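Local coordinates for trehalose monomycolate exporter MmpL3 (Mycobacterium tuberculosis, PDB 7NVH), which exports trehalose monomycolate, the mycolic acid precursor of the mycobacterial outer membrane, as an inner-membrane transporter of the RND superfamily, at residues I69-Q74 / T128-P133; T160-G165 / Q437-K442; A289-A294 / V572-A577; G579-P584 / W732-A737. All blocks are in the same frame, centred on the assembly; numbering follows the deposited sequence. Where two conformers were deposited one is given.

Interaction 1. Residues I69-Q74 / T128-P133; sequences IVAIFQ and TFVSIP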
# COMPACT_ATOMS: atom_id res chain seq x y z
N ILE A 69 24.30 -10.91 5.85
CA ILE A 69 24.57 -10.47 7.21
C ILE A 69 26.01 -9.99 7.28
O ILE A 69 26.92 -10.70 6.84
CB ILE A 69 24.35 -11.60 8.24
CG1 ILE A 69 22.93 -12.14 8.18
CG2 ILE A 69 24.66 -11.10 9.64
CD1 ILE A 69 22.71 -13.34 9.05
N VAL A 70 26.21 -8.80 7.82
CA VAL A 70 27.53 -8.33 8.22
C VAL A 70 27.46 -7.96 9.70
O VAL A 70 26.58 -7.20 10.11
CB VAL A 70 28.02 -7.15 7.36
CG1 VAL A 70 28.27 -7.61 5.94
CG2 VAL A 70 27.01 -6.02 7.35
N ALA A 71 28.37 -8.52 10.48
CA ALA A 71 28.37 -8.35 11.93
C ALA A 71 29.61 -7.57 12.32
O ALA A 71 30.73 -8.08 12.17
CB ALA A 71 28.32 -9.70 12.64
N ILE A 72 29.42 -6.36 12.82
CA ILE A 72 30.52 -5.45 13.09
C ILE A 72 31.01 -5.68 14.51
O ILE A 72 30.25 -5.53 15.47
CB ILE A 72 30.09 -3.99 12.89
CG1 ILE A 72 29.69 -3.75 11.44
CG2 ILE A 72 31.21 -3.06 13.28
CD1 ILE A 72 29.01 -2.42 11.23
N PHE A 73 32.28 -6.03 14.65
CA PHE A 73 32.89 -6.29 15.95
C PHE A 73 33.79 -5.13 16.34
O PHE A 73 34.46 -4.53 15.50
CB PHE A 73 33.68 -7.59 15.91
CG PHE A 73 32.82 -8.81 15.79
CD1 PHE A 73 32.57 -9.38 14.56
CD2 PHE A 73 32.24 -9.38 16.91
CE1 PHE A 73 31.77 -10.49 14.45
CE2 PHE A 73 31.44 -10.49 16.80
CZ PHE A 73 31.20 -11.05 15.57
N GLN A 74 33.81 -4.81 17.63
CA GLN A 74 34.53 -3.67 18.16
C GLN A 74 35.59 -4.13 19.14
O GLN A 74 35.41 -5.11 19.87
CB GLN A 74 33.56 -2.68 18.83
CG GLN A 74 34.22 -1.56 19.61
CD GLN A 74 33.34 -0.34 19.73
OE1 GLN A 74 32.15 -0.38 19.43
NE2 GLN A 74 33.93 0.77 20.17
N THR A 128 35.87 -4.27 12.88
CA THR A 128 35.98 -5.29 11.85
C THR A 128 34.62 -5.96 11.72
O THR A 128 33.79 -5.91 12.63
CB THR A 128 37.06 -6.32 12.18
OG1 THR A 128 37.09 -7.32 11.15
CG2 THR A 128 36.77 -6.99 13.50
N PHE A 129 34.40 -6.58 10.57
CA PHE A 129 33.14 -7.26 10.31
C PHE A 129 33.39 -8.56 9.57
O PHE A 129 34.41 -8.72 8.89
CB PHE A 129 32.17 -6.37 9.52
CG PHE A 129 32.47 -6.29 8.06
CD1 PHE A 129 31.65 -6.92 7.14
CD2 PHE A 129 33.56 -5.59 7.59
CE1 PHE A 129 31.91 -6.85 5.79
CE2 PHE A 129 33.83 -5.51 6.25
CZ PHE A 129 33.00 -6.14 5.35
N VAL A 130 32.46 -9.49 9.72
CA VAL A 130 32.47 -10.74 8.99
C VAL A 130 31.13 -10.88 8.28
O VAL A 130 30.11 -10.36 8.74
CB VAL A 130 32.72 -11.96 9.91
CG1 VAL A 130 34.06 -11.83 10.60
CG2 VAL A 130 31.61 -12.08 10.93
N SER A 131 31.15 -11.57 7.15
CA SER A 131 29.95 -11.77 6.34
C SER A 131 29.45 -13.19 6.57
O SER A 131 30.20 -14.15 6.38
CB SER A 131 30.25 -11.53 4.87
OG SER A 131 29.08 -11.69 4.09
N ILE A 132 28.19 -13.32 6.97
CA ILE A 132 27.60 -14.63 7.21
C ILE A 132 26.62 -14.93 6.08
O ILE A 132 25.52 -14.36 6.04
CB ILE A 132 26.90 -14.70 8.57
CG1 ILE A 132 27.91 -14.58 9.72
CG2 ILE A 132 26.13 -16.00 8.71
CD1 ILE A 132 28.11 -13.17 10.20
N PRO A 133 26.97 -15.80 5.13
CA PRO A 133 25.99 -16.25 4.14
C PRO A 133 24.92 -17.11 4.79
O PRO A 133 25.17 -17.81 5.78
CB PRO A 133 26.84 -17.06 3.15
CG PRO A 133 28.23 -16.56 3.36
CD PRO A 133 28.32 -16.28 4.81
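Two central strands of a four-stranded antiparallel sheet pair here, in one of the periplasmic porter subdomains expected of an RND transporter; the strand order and intervening helices give a ferredoxin-like fold. Strand 70-74 runs against strand 128-131 at 154°. Ala71 with Val130 and Phe73 with Thr128 are hydrogen-bonded pairs. Ala71 N meets Val130 O at 3.1 Å in the carbonyl plane, while the return bond from Val130 N to Ala71 O is weak at 3.3 Å. Phe73 N points almost straight down the C=O axis of Thr128, and Thr128 N answers to Phe73 O at 3.0 Å. Farther along, Ile132 N reaches Ile69 O from above the carbonyl plane.

The two faces have different neighbours. On the face of Ala71, Phe73, Thr128 and Val130, the Phe73 ring offers its edge, CE1, to Val130 CG2 at 3.9 Å and packs on helix 84-94; small Ala71 and branched Val130 suit this close layer. On the other face, Phe129 takes the crowded chi1 position (78°), which lays its ring alongside Val70, CD1 lying 3.6 Å from Val70 CB. Phe440 and Tyr447 meet the Phe129 ring edge-to-face, giving this face an aromatic cover. Thr128 turns OG1 anti to its own N (chi1 179°), so that the hydroxyl bonds to Met120 O while CG2 rests 4.0 Å from Phe73 CB.

Interaction 2. Residues T160-G165 / Q437-K442; sequences TVKLAG and QEEFDK. With AV0 (Lauryl Maltose Neopentyl Glycol), chain B.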
# COMPACT_ATOMS: atom_id res chain seq x y z
N THR A 160 27.74 -7.09 22.19
CA THR A 160 28.43 -5.95 21.62
C THR A 160 28.29 -5.90 20.10
O THR A 160 28.34 -4.81 19.52
CB THR A 160 29.91 -5.99 22.00
OG1 THR A 160 30.03 -6.23 23.41
CG2 THR A 160 30.59 -4.67 21.67
N VAL A 161 28.10 -7.05 19.46
CA VAL A 161 28.08 -7.09 18.00
C VAL A 161 26.91 -6.28 17.45
O VAL A 161 25.85 -6.16 18.09
CB VAL A 161 28.03 -8.55 17.51
CG1 VAL A 161 26.63 -9.13 17.68
CG2 VAL A 161 28.47 -8.65 16.07
N LYS A 162 27.11 -5.71 16.27
CA LYS A 162 26.09 -4.94 15.58
C LYS A 162 25.83 -5.57 14.22
O LYS A 162 26.75 -5.70 13.41
CB LYS A 162 26.50 -3.47 15.41
CG LYS A 162 27.66 -3.06 16.29
CD LYS A 162 27.47 -1.66 16.85
CE LYS A 162 28.30 -1.45 18.10
NZ LYS A 162 27.50 -1.60 19.34
N LEU A 163 24.58 -5.97 13.99
CA LEU A 163 24.22 -6.65 12.75
C LEU A 163 23.71 -5.66 11.72
O LEU A 163 22.97 -4.73 12.03
CB LEU A 163 23.16 -7.71 13.02
CG LEU A 163 23.33 -8.52 14.31
CD1 LEU A 163 22.15 -9.44 14.52
CD2 LEU A 163 24.63 -9.31 14.27
N ALA A 164 24.13 -5.87 10.47
CA ALA A 164 23.68 -5.07 9.35
C ALA A 164 23.66 -5.96 8.12
O ALA A 164 24.09 -7.11 8.16
CB ALA A 164 24.58 -3.85 9.13
N GLY A 165 23.15 -5.41 7.02
CA GLY A 165 23.14 -6.16 5.78
C GLY A 165 21.76 -6.27 5.18
O GLY A 165 20.83 -5.57 5.59
N GLN A 437 23.34 0.04 10.00
CA GLN A 437 23.70 0.05 8.58
C GLN A 437 24.45 1.32 8.20
O GLN A 437 25.41 1.27 7.42
CB GLN A 437 22.46 -0.13 7.72
CG GLN A 437 22.75 -0.14 6.24
CD GLN A 437 23.12 -1.51 5.73
OE1 GLN A 437 22.30 -2.43 5.76
NE2 GLN A 437 24.35 -1.67 5.27
N GLU A 438 24.01 2.47 8.72
CA GLU A 438 24.69 3.72 8.42
C GLU A 438 26.10 3.74 8.99
O GLU A 438 27.03 4.24 8.35
CB GLU A 438 23.88 4.90 8.94
CG GLU A 438 22.65 5.23 8.11
CD GLU A 438 21.66 6.10 8.86
OE1 GLU A 438 21.96 6.48 10.01
OE2 GLU A 438 20.59 6.40 8.30
N GLU A 439 26.28 3.20 10.20
CA GLU A 439 27.62 3.10 10.77
C GLU A 439 28.49 2.16 9.95
O GLU A 439 29.68 2.42 9.76
CB GLU A 439 27.54 2.62 12.22
CG GLU A 439 28.77 2.98 13.04
CD GLU A 439 28.90 2.13 14.29
OE1 GLU A 439 28.50 0.94 14.25
OE2 GLU A 439 29.40 2.64 15.31
N PHE A 440 27.91 1.07 9.44
CA PHE A 440 28.65 0.19 8.56
C PHE A 440 29.10 0.92 7.30
O PHE A 440 30.24 0.79 6.86
CB PHE A 440 27.80 -1.03 8.19
CG PHE A 440 28.45 -1.93 7.19
CD1 PHE A 440 29.58 -2.66 7.52
CD2 PHE A 440 27.95 -2.05 5.91
CE1 PHE A 440 30.18 -3.49 6.60
CE2 PHE A 440 28.55 -2.88 4.99
CZ PHE A 440 29.66 -3.60 5.33
N ASP A 441 28.19 1.69 6.70
CA ASP A 441 28.53 2.42 5.48
C ASP A 441 29.63 3.45 5.75
O ASP A 441 30.53 3.63 4.93
CB ASP A 441 27.29 3.10 4.92
CG ASP A 441 26.26 2.11 4.43
OD1 ASP A 441 26.64 0.97 4.12
OD2 ASP A 441 25.07 2.48 4.36
N LYS A 442 29.55 4.13 6.89
CA LYS A 442 30.58 5.11 7.23
C LYS A 442 31.93 4.44 7.47
O LYS A 442 32.96 4.94 7.00
CB LYS A 442 30.15 5.91 8.45
CG LYS A 442 31.28 6.62 9.17
CD LYS A 442 30.77 7.36 10.39
CE LYS A 442 30.88 6.51 11.65
NZ LYS A 442 32.28 6.42 12.14
C1 AV0 B . 15.00 -7.56 -2.99
O1 AV0 B . 14.89 -6.36 -2.29
C2 AV0 B . 13.64 -8.00 -3.48
O2 AV0 B . 12.78 -8.20 -2.36
C3 AV0 B . 13.74 -9.28 -4.26
O3 AV0 B . 12.44 -9.52 -4.87
C4 AV0 B . 14.78 -9.27 -5.32
O4 AV0 B . 15.09 -10.65 -5.72
C5 AV0 B . 16.10 -8.62 -4.90
O5 AV0 B . 15.93 -7.36 -4.13
C6 AV0 B . 16.91 -8.33 -6.12
O6 AV0 B . 17.32 -6.98 -6.08
CAA AV0 B . 6.38 -4.62 4.74
CAB AV0 B . 26.65 -5.49 2.44
OAI AV0 B . 11.46 -9.55 -7.45
OAJ AV0 B . 25.14 1.87 -2.70
OAL AV0 B . 17.07 2.18 -3.62
OAN AV0 B . 21.90 -0.98 -3.04
OAP AV0 B . 20.62 -2.93 -1.47
OAQ AV0 B . 14.91 -10.93 -10.46
OAR AV0 B . 23.34 4.32 -4.18
OAS AV0 B . 13.18 -13.37 -8.39
OAT AV0 B . 20.76 5.51 -3.69
OAU AV0 B . 16.35 -11.60 -8.03
OAV AV0 B . 18.79 3.65 -3.03
CAW AV0 B . 7.74 -5.10 4.26
CAX AV0 B . 25.46 -4.77 3.16
CAY AV0 B . 7.63 -5.59 2.83
CAZ AV0 B . 24.29 -4.58 2.16
CBA AV0 B . 9.03 -5.75 2.23
CBB AV0 B . 23.15 -3.80 2.87
CBC AV0 B . 9.82 -4.44 2.44
CBD AV0 B . 22.02 -3.45 1.85
CBE AV0 B . 11.09 -4.46 1.53
CBF AV0 B . 20.73 -3.12 2.63
CBG AV0 B . 11.96 -5.74 1.85
CBH AV0 B . 19.55 -2.87 1.62
CBI AV0 B . 12.80 -6.13 0.57
CBJ AV0 B . 18.27 -3.60 2.14
CBK AV0 B . 14.29 -5.58 0.71
CBL AV0 B . 17.11 -3.44 1.10
CBM AV0 B . 11.86 -10.51 -8.41
CBN AV0 B . 24.18 2.55 -1.93
CBP AV0 B . 17.57 0.95 -4.12
CBQ AV0 B . 14.55 -4.47 -0.39
CBR AV0 B . 17.01 -4.76 0.27
CBS AV0 B . 16.18 -5.85 -1.90
CBT AV0 B . 16.43 -3.28 -1.78
OBV AV0 B . 17.86 -3.25 -1.96
OBX AV0 B . 17.67 -1.08 -2.83
OBY AV0 B . 14.09 -9.86 -7.69
OBZ AV0 B . 21.84 1.94 -1.74
OCB AV0 B . 20.41 1.39 -3.50
CCC AV0 B . 13.26 -10.21 -8.86
CCD AV0 B . 22.84 2.53 -2.64
CCF AV0 B . 18.31 0.23 -3.02
CCH AV0 B . 20.54 -0.80 -2.52
CCJ AV0 B . 18.44 -1.99 -1.96
CCL AV0 B . 19.90 -2.12 -2.42
CCM AV0 B . 16.03 -4.59 -0.93
CCN AV0 B . 13.82 -11.41 -9.64
CCO AV0 B . 22.48 3.95 -3.08
CCQ AV0 B . 19.78 0.10 -3.43
CCR AV0 B . 14.34 -11.03 -6.84
CCS AV0 B . 20.47 2.05 -2.29
CCT AV0 B . 14.31 -12.53 -8.82
CCU AV0 B . 21.07 4.09 -3.51
CCV AV0 B . 15.08 -12.11 -7.62
CCW AV0 B . 20.14 3.52 -2.53
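Gln437 turns the O/N end of its carboxamide to an alkyl chain of the bound lauryl maltose neopentyl glycol, OE1 lying 3.3 Å and NE2 3.4 Å from the detergent carbon CBB. The side chain leaves the helix with CG anti to the backbone N and then bends at chi2 (86°), which brings its end toward the 160-165 segment. There OE1 accepts a weak hydrogen bond from Gly165 N, 3.3 Å long and bent to 146° at the hydrogen. An amide suits this place because its oxygen can take the backbone N-H while the side chain reaches the detergent chain. Gly165 occupies the N-cap position of helix 166-174, with backbone angles that by themselves call for glycine.

Strand 162-164 and helix 437-442 cross almost at right angles, their axes 8.4 Å apart. Ala164 faces the helix, and its small CB allows close approach, 4.0 Å from Gln437 CA and 4.4 Å from Phe440 CB. Phe440 also sends ring atom CE2 toward detergent carbon CAX. At the more open end, Lys162 passes Glu439 obliquely, touching with its aliphatic CD rather than its charge: Lys162 NZ stays 5.8 Å from Glu439 OE1 and makes a weak bond to Thr160 O instead. Any electrostatic attraction is therefore probably long-range. A helix from the second MMPL repeat of the chain thus covers an edge strand from the first, lining a detergent-occupied pocket, probably periplasmic, as would be consistent with an RND-type exporter that handles lipids.

Interaction 3. Residues A289-A294 / V572-A577; sequences AVLIVA and VLMFLA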
# COMPACT_ATOMS: atom_id res chain seq x y z
N ALA A 289 -19.14 0.13 -2.39
CA ALA A 289 -18.21 -0.98 -2.46
C ALA A 289 -17.85 -1.31 -3.90
O ALA A 289 -16.67 -1.53 -4.23
CB ALA A 289 -18.79 -2.21 -1.77
N VAL A 290 -18.84 -1.37 -4.79
CA VAL A 290 -18.53 -1.66 -6.18
C VAL A 290 -17.76 -0.51 -6.81
O VAL A 290 -16.98 -0.72 -7.75
CB VAL A 290 -19.79 -2.02 -6.99
CG1 VAL A 290 -20.55 -3.14 -6.30
CG2 VAL A 290 -20.67 -0.80 -7.18
N LEU A 291 -17.94 0.71 -6.31
CA LEU A 291 -17.13 1.83 -6.79
C LEU A 291 -15.68 1.66 -6.39
O LEU A 291 -14.77 1.94 -7.18
CB LEU A 291 -17.68 3.14 -6.26
CG LEU A 291 -18.69 3.82 -7.19
CD1 LEU A 291 -19.10 5.12 -6.57
CD2 LEU A 291 -18.08 4.05 -8.55
N ILE A 292 -15.42 1.23 -5.15
CA ILE A 292 -14.05 0.93 -4.76
C ILE A 292 -13.47 -0.17 -5.63
O ILE A 292 -12.32 -0.09 -6.08
CB ILE A 292 -13.96 0.55 -3.28
CG1 ILE A 292 -14.07 1.78 -2.40
CG2 ILE A 292 -12.63 -0.13 -3.00
CD1 ILE A 292 -13.87 1.46 -0.94
N VAL A 293 -14.26 -1.22 -5.88
CA VAL A 293 -13.78 -2.32 -6.71
C VAL A 293 -13.41 -1.81 -8.10
O VAL A 293 -12.36 -2.17 -8.64
CB VAL A 293 -14.84 -3.44 -6.77
CG1 VAL A 293 -14.49 -4.43 -7.86
CG2 VAL A 293 -14.92 -4.14 -5.44
N ALA A 294 -14.26 -0.96 -8.68
CA ALA A 294 -13.97 -0.41 -10.00
C ALA A 294 -12.72 0.46 -9.97
O ALA A 294 -11.92 0.44 -10.92
CB ALA A 294 -15.17 0.39 -10.50
N VAL A 572 -19.93 5.11 -15.11
CA VAL A 572 -21.12 4.30 -15.35
C VAL A 572 -21.73 3.84 -14.03
O VAL A 572 -22.96 3.85 -13.87
CB VAL A 572 -20.77 3.10 -16.25
CG1 VAL A 572 -21.97 2.20 -16.43
CG2 VAL A 572 -20.26 3.59 -17.60
N LEU A 573 -20.90 3.43 -13.07
CA LEU A 573 -21.43 2.96 -11.80
C LEU A 573 -22.13 4.09 -11.04
O LEU A 573 -23.16 3.86 -10.40
CB LEU A 573 -20.31 2.36 -10.95
CG LEU A 573 -20.07 0.87 -11.21
CD1 LEU A 573 -18.77 0.42 -10.58
CD2 LEU A 573 -21.24 0.04 -10.71
N MET A 574 -21.59 5.30 -11.09
CA MET A 574 -22.23 6.44 -10.45
C MET A 574 -23.44 6.94 -11.22
O MET A 574 -24.30 7.59 -10.63
CB MET A 574 -21.20 7.56 -10.26
CG MET A 574 -20.20 7.24 -9.16
SD MET A 574 -19.21 8.63 -8.59
CE MET A 574 -19.00 9.52 -10.12
N PHE A 575 -23.53 6.65 -12.52
CA PHE A 575 -24.79 6.86 -13.22
C PHE A 575 -25.84 5.86 -12.76
O PHE A 575 -27.03 6.19 -12.69
CB PHE A 575 -24.59 6.74 -14.73
CG PHE A 575 -25.82 6.32 -15.46
CD1 PHE A 575 -26.88 7.19 -15.63
CD2 PHE A 575 -25.94 5.03 -15.95
CE1 PHE A 575 -28.02 6.80 -16.29
CE2 PHE A 575 -27.09 4.64 -16.61
CZ PHE A 575 -28.12 5.52 -16.78
N LEU A 576 -25.43 4.62 -12.48
CA LEU A 576 -26.38 3.65 -11.96
C LEU A 576 -26.83 4.01 -10.55
O LEU A 576 -28.01 3.86 -10.21
CB LEU A 576 -25.78 2.25 -12.00
CG LEU A 576 -25.39 1.73 -13.38
CD1 LEU A 576 -24.54 0.48 -13.26
CD2 LEU A 576 -26.62 1.48 -14.23
N ALA A 577 -25.91 4.50 -9.72
CA ALA A 577 -26.26 4.88 -8.36
C ALA A 577 -27.14 6.13 -8.35
O ALA A 577 -28.18 6.16 -7.68
CB ALA A 577 -25.00 5.11 -7.53
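Antiparallel helix packing within the transmembrane bundle of this RND-type transporter joins helix 270-297 to helix 559-577, whose short segments run at 171° with axes 10.2 Å apart. The tight part centres on Leu573, which projects at the opposing helix and spreads its two methyls. CD1 touches Ala294 CB at 3.6 Å and also the backbone oxygen of Val290, while CD2 crosses Val290 CG2 obliquely at 3.7 Å. Ala294 suits the spot because a lone methyl admits the leucine tip close to the backbone, and Val290 supplies a compact branched wall. Leu291 slides past Leu573 in the opposite sense, its CD2 lying 3.7 Å from Leu573 CB.

The packing loosens toward Ala577, whose CB faces the other segment yet touches nothing in it. Near this end Arg283, one of helix 270-297's own residues, donates hydrogen bonds to Leu576 O and Ala577 O, a polar link beside the apolar one. Val290 and Leu573 lie on the partly exposed side of the contact; Leu291 and Met574 lie on the buried side, where Met574 also packs on helix 582-607. The flexible thioether chain of Met574 crosses Leu291 at about a right angle, with CG 3.5 Å and SD 4.1 Å from Leu291 CD1.

Interaction 4. Residues G579-P584 / W732-A737; sequences GSVVLP and WAPRWA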
# COMPACT_ATOMS: atom_id res chain seq x y z
N GLY A 579 -29.46 8.32 -10.63
CA GLY A 579 -30.11 8.23 -11.93
C GLY A 579 -30.00 9.51 -12.73
O GLY A 579 -31.01 10.09 -13.14
N SER A 580 -28.77 9.95 -12.96
CA SER A 580 -28.49 11.18 -13.69
C SER A 580 -27.10 11.07 -14.31
O SER A 580 -26.28 10.26 -13.88
CB SER A 580 -28.58 12.41 -12.79
OG SER A 580 -27.40 12.55 -12.01
N VAL A 581 -26.86 11.89 -15.32
CA VAL A 581 -25.59 11.86 -16.04
C VAL A 581 -24.63 12.92 -15.53
O VAL A 581 -23.42 12.69 -15.47
CB VAL A 581 -25.86 12.03 -17.55
CG1 VAL A 581 -24.56 12.14 -18.32
CG2 VAL A 581 -26.68 10.86 -18.07
N VAL A 582 -25.15 14.09 -15.16
CA VAL A 582 -24.28 15.21 -14.77
C VAL A 582 -23.58 14.92 -13.45
O VAL A 582 -22.41 15.26 -13.27
CB VAL A 582 -25.10 16.50 -14.71
CG1 VAL A 582 -24.19 17.70 -14.52
CG2 VAL A 582 -25.93 16.66 -15.97
N LEU A 583 -24.29 14.30 -12.51
CA LEU A 583 -23.69 14.02 -11.20
C LEU A 583 -22.46 13.12 -11.28
O LEU A 583 -21.50 13.38 -10.54
CB LEU A 583 -24.75 13.42 -10.27
CG LEU A 583 -25.78 14.41 -9.72
CD1 LEU A 583 -26.85 13.67 -8.94
CD2 LEU A 583 -25.10 15.45 -8.84
N PRO A 584 -22.43 12.04 -12.09
CA PRO A 584 -21.17 11.30 -12.22
C PRO A 584 -20.00 12.16 -12.69
O PRO A 584 -18.90 12.02 -12.16
CB PRO A 584 -21.50 10.21 -13.25
CG PRO A 584 -22.96 10.07 -13.22
CD PRO A 584 -23.57 11.29 -12.62
N TRP A 732 -30.63 15.12 -14.45
CA TRP A 732 -31.00 14.82 -15.82
C TRP A 732 -30.26 13.58 -16.30
O TRP A 732 -29.03 13.54 -16.28
CB TRP A 732 -30.70 16.00 -16.74
CG TRP A 732 -31.07 15.74 -18.16
CD1 TRP A 732 -32.29 15.89 -18.73
CD2 TRP A 732 -30.20 15.26 -19.19
NE1 TRP A 732 -32.25 15.54 -20.05
CE2 TRP A 732 -30.97 15.15 -20.36
CE3 TRP A 732 -28.85 14.91 -19.24
CZ2 TRP A 732 -30.44 14.71 -21.57
CZ3 TRP A 732 -28.32 14.47 -20.44
CH2 TRP A 732 -29.12 14.37 -21.59
N ALA A 733 -31.03 12.58 -16.73
CA ALA A 733 -30.53 11.43 -17.46
C ALA A 733 -31.51 11.20 -18.61
O ALA A 733 -32.72 11.41 -18.44
CB ALA A 733 -30.44 10.17 -16.60
N PRO A 734 -31.02 10.78 -19.78
CA PRO A 734 -31.93 10.56 -20.91
C PRO A 734 -32.96 9.49 -20.58
O PRO A 734 -32.83 8.73 -19.62
CB PRO A 734 -30.99 10.10 -22.03
CG PRO A 734 -29.66 10.63 -21.65
CD PRO A 734 -29.61 10.57 -20.15
N ARG A 735 -34.01 9.44 -21.40
CA ARG A 735 -35.07 8.47 -21.15
C ARG A 735 -34.56 7.05 -21.35
O ARG A 735 -34.92 6.15 -20.58
CB ARG A 735 -36.27 8.75 -22.05
CG ARG A 735 -37.54 8.09 -21.56
CD ARG A 735 -38.76 8.55 -22.33
NE ARG A 735 -39.18 9.89 -21.93
CZ ARG A 735 -40.14 10.58 -22.53
NH1 ARG A 735 -40.79 10.05 -23.57
NH2 ARG A 735 -40.46 11.79 -22.11
N TRP A 736 -33.73 6.83 -22.37
CA TRP A 736 -33.17 5.49 -22.56
C TRP A 736 -32.24 5.12 -21.41
O TRP A 736 -32.16 3.94 -21.05
CB TRP A 736 -32.45 5.39 -23.90
CG TRP A 736 -31.26 6.30 -24.06
CD1 TRP A 736 -31.23 7.49 -24.71
CD2 TRP A 736 -29.93 6.06 -23.59
NE1 TRP A 736 -29.97 8.03 -24.67
CE2 TRP A 736 -29.15 7.17 -23.98
CE3 TRP A 736 -29.32 5.03 -22.87
CZ2 TRP A 736 -27.80 7.27 -23.68
CZ3 TRP A 736 -27.98 5.13 -22.57
CH2 TRP A 736 -27.23 6.25 -22.97
N ALA A 737 -31.56 6.09 -20.82
CA ALA A 737 -30.67 5.81 -19.71
C ALA A 737 -31.44 5.34 -18.48
O ALA A 737 -31.06 4.37 -17.82
CB ALA A 737 -29.83 7.04 -19.38
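Val581 N donates a nearly straight hydrogen bond to Trp732 O, 2.9 Å long with 170° at the hydrogen; the donor stands about 30° out of the carbonyl plane. This is the one hydrogen bond between the two segments, and apolar atoms close around it. Val581 holds CG2 anti to its carbonyl carbon, which directs that methyl to Pro734 CD at 3.6 Å, the two side chains crossing at about a right angle. Its CB lies 4.5 Å from CE3 of the Trp732 indole, an oblique approach. Ala733 points at the other segment, its CB 3.5 Å from Gly579 O and 3.6 Å from Ser580 CA; its methyl is small enough for such close backbone contact, and Gly579 adds no side chain.

The next shell orients these groups. Ser580 OG bonds to Cys730 O, a second link from the turn to the same chain stretch. Pro734, at the N-cap position of helix 735-744, needs no N-H there, and its ring backs onto Trp736, whose indole has Pro734 CB 3.4 Å above one face. Farther out, Val582 rests on Leu726 of helix 694-726, and Pro584 packs on Met574 and Phe575. The arrangement is a loop-to-loop junction: the turn between helices 559-577 and 582-607 meets the segment leading into the C-terminal helix 735-744, at what is probably the cytoplasmic end of the transmembrane domain.

In the fold
The contacts form two groups on opposite sides of the chain's centre. Interactions 1 and 2 share one sheet, probably periplasmic, their centres about 8 Å apart: Val70 N lies 2.7 Å from Ala164 O and Ile72 N lies 2.8 Å from Lys162 O, both probable hydrogen bonds. Both reach the detergent, which touches Gln437 and comes close to the Val70 side chain. Interactions 3 and 4, with centres about 14 Å apart, are joined through helix 559-577 and the turn after it; Phe575 CZ packs 3.3 Å from Ala737 O. The nearest atoms of interactions 1 and 4 are about 52 Å apart, so these two contacts do not touch.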